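Local coordinates for protein fumarase E (Shigella flexneri 2a str. 2457T, PDB 3C8G) that probably catalyses the one-way hydration of fumarate to malate and belongs to the MtlR/FumE family of helical proteins, at residues B[98-101]-B[102-106]; B[90-93]-B[94-98]. All coordinates share one frame; numbering follows the deposited sequence.

Interaction 1: B[98-101]-B[102-106]; sequences WHYL and NEQDE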
loop_
_atom_site.group_PDB
_atom_site.type_symbol
_atom_site.label_atom_id
_atom_site.label_comp_id
_atom_site.label_asym_id
_atom_site.label_seq_id
_atom_site.Cartn_x
_atom_site.Cartn_y
_atom_site.Cartn_z
ATOM N N TRP B 98 -5.699 -15.145 14.340
ATOM C CA TRP B 98 -6.986 -14.448 14.508
ATOM C C TRP B 98 -7.902 -14.792 13.332
ATOM O O TRP B 98 -9.093 -15.078 13.520
ATOM C CB TRP B 98 -6.832 -12.925 14.686
ATOM C CG TRP B 98 -8.122 -12.176 14.398
ATOM C CD1 TRP B 98 -8.338 -11.284 13.388
ATOM C CD2 TRP B 98 -9.381 -12.296 15.103
ATOM N NE1 TRP B 98 -9.643 -10.840 13.409
ATOM C CE2 TRP B 98 -10.309 -11.439 14.448
ATOM C CE3 TRP B 98 -9.808 -13.028 16.223
ATOM C CZ2 TRP B 98 -11.638 -11.291 14.878
ATOM C CZ3 TRP B 98 -11.145 -12.890 16.655
ATOM C CH2 TRP B 98 -12.041 -12.027 15.977
ATOM N N HIS B 99 -7.330 -14.794 12.129
ATOM C CA HIS B 99 -8.067 -15.135 10.910
ATOM C C HIS B 99 -8.646 -16.536 10.999
ATOM O O HIS B 99 -9.825 -16.741 10.710
ATOM C CB HIS B 99 -7.138 -15.115 9.716
ATOM C CG HIS B 99 -6.929 -13.765 9.119
ATOM N ND1 HIS B 99 -7.953 -13.039 8.544
ATOM C CD2 HIS B 99 -5.801 -13.036 8.950
ATOM C CE1 HIS B 99 -7.463 -11.911 8.060
ATOM N NE2 HIS B 99 -6.162 -11.883 8.301
ATOM N N TYR B 100 -7.804 -17.503 11.360
ATOM C CA TYR B 100 -8.276 -18.840 11.626
ATOM C C TYR B 100 -9.407 -18.857 12.680
ATOM O O TYR B 100 -10.411 -19.532 12.492
ATOM C CB TYR B 100 -7.122 -19.728 12.086
ATOM C CG TYR B 100 -7.564 -21.143 12.316
ATOM C CD1 TYR B 100 -8.116 -21.539 13.545
ATOM C CD2 TYR B 100 -7.462 -22.086 11.300
ATOM C CE1 TYR B 100 -8.554 -22.846 13.748
ATOM C CE2 TYR B 100 -7.896 -23.392 11.485
ATOM C CZ TYR B 100 -8.444 -23.760 12.707
ATOM O OH TYR B 100 -8.860 -25.061 12.874
ATOM N N LEU B 101 -9.261 -18.131 13.787
ATOM C CA LEU B 101 -10.306 -18.153 14.827
ATOM C C LEU B 101 -11.601 -17.512 14.328
ATOM O O LEU B 101 -12.707 -18.001 14.565
ATOM C CB LEU B 101 -9.837 -17.447 16.117
ATOM C CG LEU B 101 -8.694 -18.089 16.916
ATOM C CD1 LEU B 101 -8.092 -17.090 17.861
ATOM C CD2 LEU B 101 -9.118 -19.372 17.643
ATOM N N ASN B 102 -11.445 -16.406 13.617
ATOM C CA ASN B 102 -12.590 -15.651 13.116
ATOM C C ASN B 102 -13.258 -16.194 11.845
ATOM O O ASN B 102 -14.389 -15.821 11.538
ATOM C CB ASN B 102 -12.181 -14.207 12.871
ATOM C CG ASN B 102 -13.356 -13.312 12.733
ATOM O OD1 ASN B 102 -13.276 -12.252 12.138
ATOM N ND2 ASN B 102 -14.471 -13.742 13.263
ATOM N N GLU B 103 -12.564 -17.048 11.102
ATOM C CA GLU B 103 -13.108 -17.522 9.837
ATOM C C GLU B 103 -13.347 -19.005 9.786
ATOM O O GLU B 103 -14.031 -19.461 8.894
ATOM C CB GLU B 103 -12.232 -17.098 8.643
ATOM C CG GLU B 103 -12.142 -15.585 8.428
ATOM C CD GLU B 103 -10.839 -15.145 7.772
ATOM O OE1 GLU B 103 -10.175 -15.960 7.073
ATOM O OE2 GLU B 103 -10.468 -13.968 7.969
ATOM N N GLN B 104 -12.810 -19.758 10.732
ATOM C CA GLN B 104 -12.803 -21.217 10.615
ATOM C C GLN B 104 -13.281 -21.957 11.864
ATOM O O GLN B 104 -14.034 -22.924 11.768
ATOM C CB GLN B 104 -11.389 -21.683 10.276
ATOM C CG GLN B 104 -11.280 -22.637 9.104
ATOM C CD GLN B 104 -11.044 -21.887 7.814
ATOM O OE1 GLN B 104 -9.907 -21.726 7.397
ATOM N NE2 GLN B 104 -12.103 -21.406 7.194
ATOM N N ASP B 105 -12.836 -21.501 13.037
ATOM C CA ASP B 105 -13.154 -22.179 14.287
ATOM C C ASP B 105 -12.810 -21.286 15.469
ATOM O O ASP B 105 -11.642 -21.015 15.718
ATOM C CB ASP B 105 -12.393 -23.515 14.337
ATOM C CG ASP B 105 -12.684 -24.354 15.587
ATOM O OD1 ASP B 105 -11.986 -25.390 15.701
ATOM O OD2 ASP B 105 -13.558 -24.021 16.424
ATOM N N GLU B 106 -13.840 -20.815 16.167
ATOM C CA GLU B 106 -13.660 -19.972 17.357
ATOM C C GLU B 106 -13.338 -20.786 18.575
ATOM O O GLU B 106 -13.102 -20.205 19.613
ATOM C CB GLU B 106 -14.939 -19.205 17.796
ATOM C CG GLU B 106 -16.117 -19.145 16.888
ATOM C CD GLU B 106 -16.735 -20.485 16.584
ATOM O OE1 GLU B 106 -17.493 -21.033 17.445
ATOM O OE2 GLU B 106 -16.453 -20.958 15.444
#
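The backbone of 98-101 runs straight into 102-106 as the final turn of a helix unwinds: Asn102 N donates to Trp98 O at 2.7 Å, the bond from Glu103 N to His99 O is already weak, and Tyr100 O accepts from both Gln104 N (3.0 Å) and Asp105 N (3.2 Å). The same carbonyl closes a helical i+4 bond and a wider, π-type i+5 bond, just where Gln104 leaves helical geometry.

Three side-chain pairs, each four residues apart, flank this ending. His99 and Glu103 lie alongside each other, and His99 ND1 gives a 2.7 Å, nearly straight hydrogen bond to the syn side of Glu103 OE2. The oxygen sits in the ring plane, but ND1 stands 32° out of the carboxylate plane, the two planes being 60° apart. With NE2 bonded to Asp71 OD2, the imidazole is held at both nitrogens, which fixes its rotation. Asn102 lays CB over one face of the Trp98 indole, 3.7 Å from the centroid of the six-membered ring. Gln104 CB makes a longer CH-π contact with the Tyr100 ring, whose CG lies anti to the backbone N (chi1 -178°), which sends the ring toward the following turn.

Most other neighbours come earlier in the chain: Phe23 of helix 22-25 and His30 of helix 29-40 meet Trp98, Leu101 packs on Leu22 and Phe23 and also on the later Pro108, and Asp71 reaches in from helix 70-79.

Interaction 2: B[90-93]-B[94-98]; sequences DITH and FSQYW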
loop_
_atom_site.group_PDB
_atom_site.type_symbol
_atom_site.label_atom_id
_atom_site.label_comp_id
_atom_site.label_asym_id
_atom_site.label_seq_id
_atom_site.Cartn_x
_atom_site.Cartn_y
_atom_site.Cartn_z
ATOM N N ASP B 90 6.250 -12.716 14.050
ATOM C CA ASP B 90 5.378 -12.787 15.198
ATOM C C ASP B 90 4.006 -12.198 14.876
ATOM O O ASP B 90 2.971 -12.854 15.091
ATOM C CB ASP B 90 6.000 -12.103 16.425
ATOM C CG ASP B 90 7.070 -12.953 17.116
ATOM O OD1 ASP B 90 7.502 -14.005 16.539
ATOM O OD2 ASP B 90 7.481 -12.541 18.246
ATOM N N ILE B 91 4.001 -10.974 14.346
ATOM C CA ILE B 91 2.745 -10.250 14.171
ATOM C C ILE B 91 1.940 -10.922 13.086
ATOM O O ILE B 91 0.740 -11.082 13.207
ATOM C CB ILE B 91 2.957 -8.788 13.826
ATOM C CG1 ILE B 91 3.810 -8.122 14.903
ATOM C CG2 ILE B 91 1.614 -8.119 13.720
ATOM C CD1 ILE B 91 4.056 -6.643 14.688
ATOM N N THR B 92 2.619 -11.350 12.035
ATOM C CA THR B 92 1.996 -12.206 11.034
ATOM C C THR B 92 1.334 -13.416 11.705
ATOM O O THR B 92 0.165 -13.686 11.468
ATOM C CB THR B 92 3.024 -12.616 9.970
ATOM O OG1 THR B 92 3.430 -11.429 9.295
ATOM C CG2 THR B 92 2.422 -13.559 8.934
ATOM N N HIS B 93 2.053 -14.105 12.584
ATOM C CA HIS B 93 1.451 -15.251 13.255
ATOM C C HIS B 93 0.208 -14.871 14.039
ATOM O O HIS B 93 -0.789 -15.575 13.972
ATOM C CB HIS B 93 2.454 -16.017 14.113
ATOM C CG HIS B 93 3.446 -16.812 13.312
ATOM N ND1 HIS B 93 3.114 -17.457 12.136
ATOM C CD2 HIS B 93 4.762 -17.070 13.520
ATOM C CE1 HIS B 93 4.177 -18.077 11.658
ATOM N NE2 HIS B 93 5.184 -17.872 12.488
ATOM N N PHE B 94 0.243 -13.759 14.763
ATOM C CA PHE B 94 -0.965 -13.324 15.494
ATOM C C PHE B 94 -2.093 -13.050 14.520
ATOM O O PHE B 94 -3.252 -13.224 14.863
ATOM C CB PHE B 94 -0.724 -12.060 16.338
ATOM C CG PHE B 94 -0.346 -12.339 17.768
ATOM C CD1 PHE B 94 0.974 -12.669 18.109
ATOM C CD2 PHE B 94 -1.286 -12.243 18.771
ATOM C CE1 PHE B 94 1.336 -12.925 19.383
ATOM C CE2 PHE B 94 -0.924 -12.478 20.095
ATOM C CZ PHE B 94 0.388 -12.820 20.398
ATOM N N SER B 95 -1.760 -12.631 13.298
ATOM C CA SER B 95 -2.808 -12.265 12.340
ATOM C C SER B 95 -3.383 -13.513 11.687
ATOM O O SER B 95 -4.609 -13.679 11.575
ATOM C CB SER B 95 -2.301 -11.280 11.285
ATOM O OG SER B 95 -3.397 -10.789 10.525
ATOM N N GLN B 96 -2.501 -14.402 11.274
ATOM C CA GLN B 96 -2.937 -15.673 10.738
ATOM C C GLN B 96 -3.838 -16.465 11.696
ATOM O O GLN B 96 -4.863 -17.006 11.271
ATOM C CB GLN B 96 -1.732 -16.493 10.342
ATOM C CG GLN B 96 -0.787 -15.752 9.399
ATOM C CD GLN B 96 0.311 -16.667 8.908
ATOM O OE1 GLN B 96 0.833 -17.491 9.673
ATOM N NE2 GLN B 96 0.655 -16.552 7.622
ATOM N N TYR B 97 -3.484 -16.494 12.980
ATOM C CA TYR B 97 -4.300 -17.160 14.004
ATOM C C TYR B 97 -5.657 -16.477 14.314
ATOM O O TYR B 97 -6.663 -17.167 14.527
ATOM C CB TYR B 97 -3.478 -17.396 15.282
ATOM C CG TYR B 97 -4.046 -18.454 16.212
ATOM C CD1 TYR B 97 -3.765 -18.426 17.581
ATOM C CD2 TYR B 97 -4.877 -19.467 15.732
ATOM C CE1 TYR B 97 -4.295 -19.381 18.446
ATOM C CE2 TYR B 97 -5.395 -20.435 16.576
ATOM C CZ TYR B 97 -5.106 -20.394 17.941
ATOM O OH TYR B 97 -5.621 -21.362 18.794
ATOM N N TRP B 98 -5.699 -15.145 14.340
ATOM C CA TRP B 98 -6.986 -14.448 14.508
ATOM C C TRP B 98 -7.902 -14.792 13.332
ATOM O O TRP B 98 -9.093 -15.078 13.520
ATOM C CB TRP B 98 -6.832 -12.925 14.686
ATOM C CG TRP B 98 -8.122 -12.176 14.398
ATOM C CD1 TRP B 98 -8.338 -11.284 13.388
ATOM C CD2 TRP B 98 -9.381 -12.296 15.103
ATOM N NE1 TRP B 98 -9.643 -10.840 13.409
ATOM C CE2 TRP B 98 -10.309 -11.439 14.448
ATOM C CE3 TRP B 98 -9.808 -13.028 16.223
ATOM C CZ2 TRP B 98 -11.638 -11.291 14.878
ATOM C CZ3 TRP B 98 -11.145 -12.890 16.655
ATOM C CH2 TRP B 98 -12.041 -12.027 15.977
#
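His93 and Gln96, three residues apart, provide the polar side-chain contact across this turn of helix. They lie alongside each other and point the same way, and His93 ND1 donates to Gln96 OE1 over 3.4 Å, a long, weak hydrogen bond. The oxygen arrives at the edge of the imidazole, in its plane, while the amide is turned 53° from the ring. Gln96 reaches this position with CG anti to its own carbonyl carbon (chi1 -54°) and the rest of the chain extended; on the way CG passes 3.1 Å from Thr92 O. Its amide also leans over the methyl of Thr92, with NE2 3.7 Å from CG2. One glutamine thus touches two residues of the preceding turn, Thr92 and His93.

Beneath these side chains the i+4 bonds continue: Phe94 N to Asp90 O, Ser95 N to Ile91 O and Tyr97 N to His93 O. Gln96 N meets Thr92 O almost straight at 2.8 Å, and Ser95 N adds a second, weak bond to that carbonyl. Phe94 brings its ring edge to the carbonyl below, CD1 lying 3.6 Å from Asp90 O.

Further out, the hydroxyl of Thr92 bonds back to Tyr88 O, while Ser95 OG bonds to Asp71 OD1 on helix 70-79. Asp90, buried, uses both carboxylate oxygens, on the backbone N atoms of Asn123 and Ser124, and so fastens this helix to the start of helix 123-126. Phe94 packs on Ala162 and Val163 of helix 158-166 and meets Phe118 edge-to-face; Tyr97 lies against Ile114 and Thr115.

Such a pattern is that of a largely buried central helix in an all-helical fold: its sides face helices 70-79, 113-120 and 158-166, and the exposed Gln96 marks its outer side.

In the fold
Read from the N terminus, helix 85-103 enters interaction 2 first and interaction 1 directly after it, so the two contacts run in series, about 11 Å apart between centres, with neither nested in the other. Trp98 ends one range and begins the other, though its side chain makes its contact in interaction 1. Neither closes a long loop; each spans neighbouring turns, and interaction 1 carries the chain out of the helix. Interaction 2 lies near the centre of the folded chain, tied to helices 70-79, 113-120, 123-126 and 158-166, whereas interaction 1 turns toward helices 22-25 and 29-40. Asp71 joins the two, one carboxylate oxygen bonded to Ser95 and the other to His99.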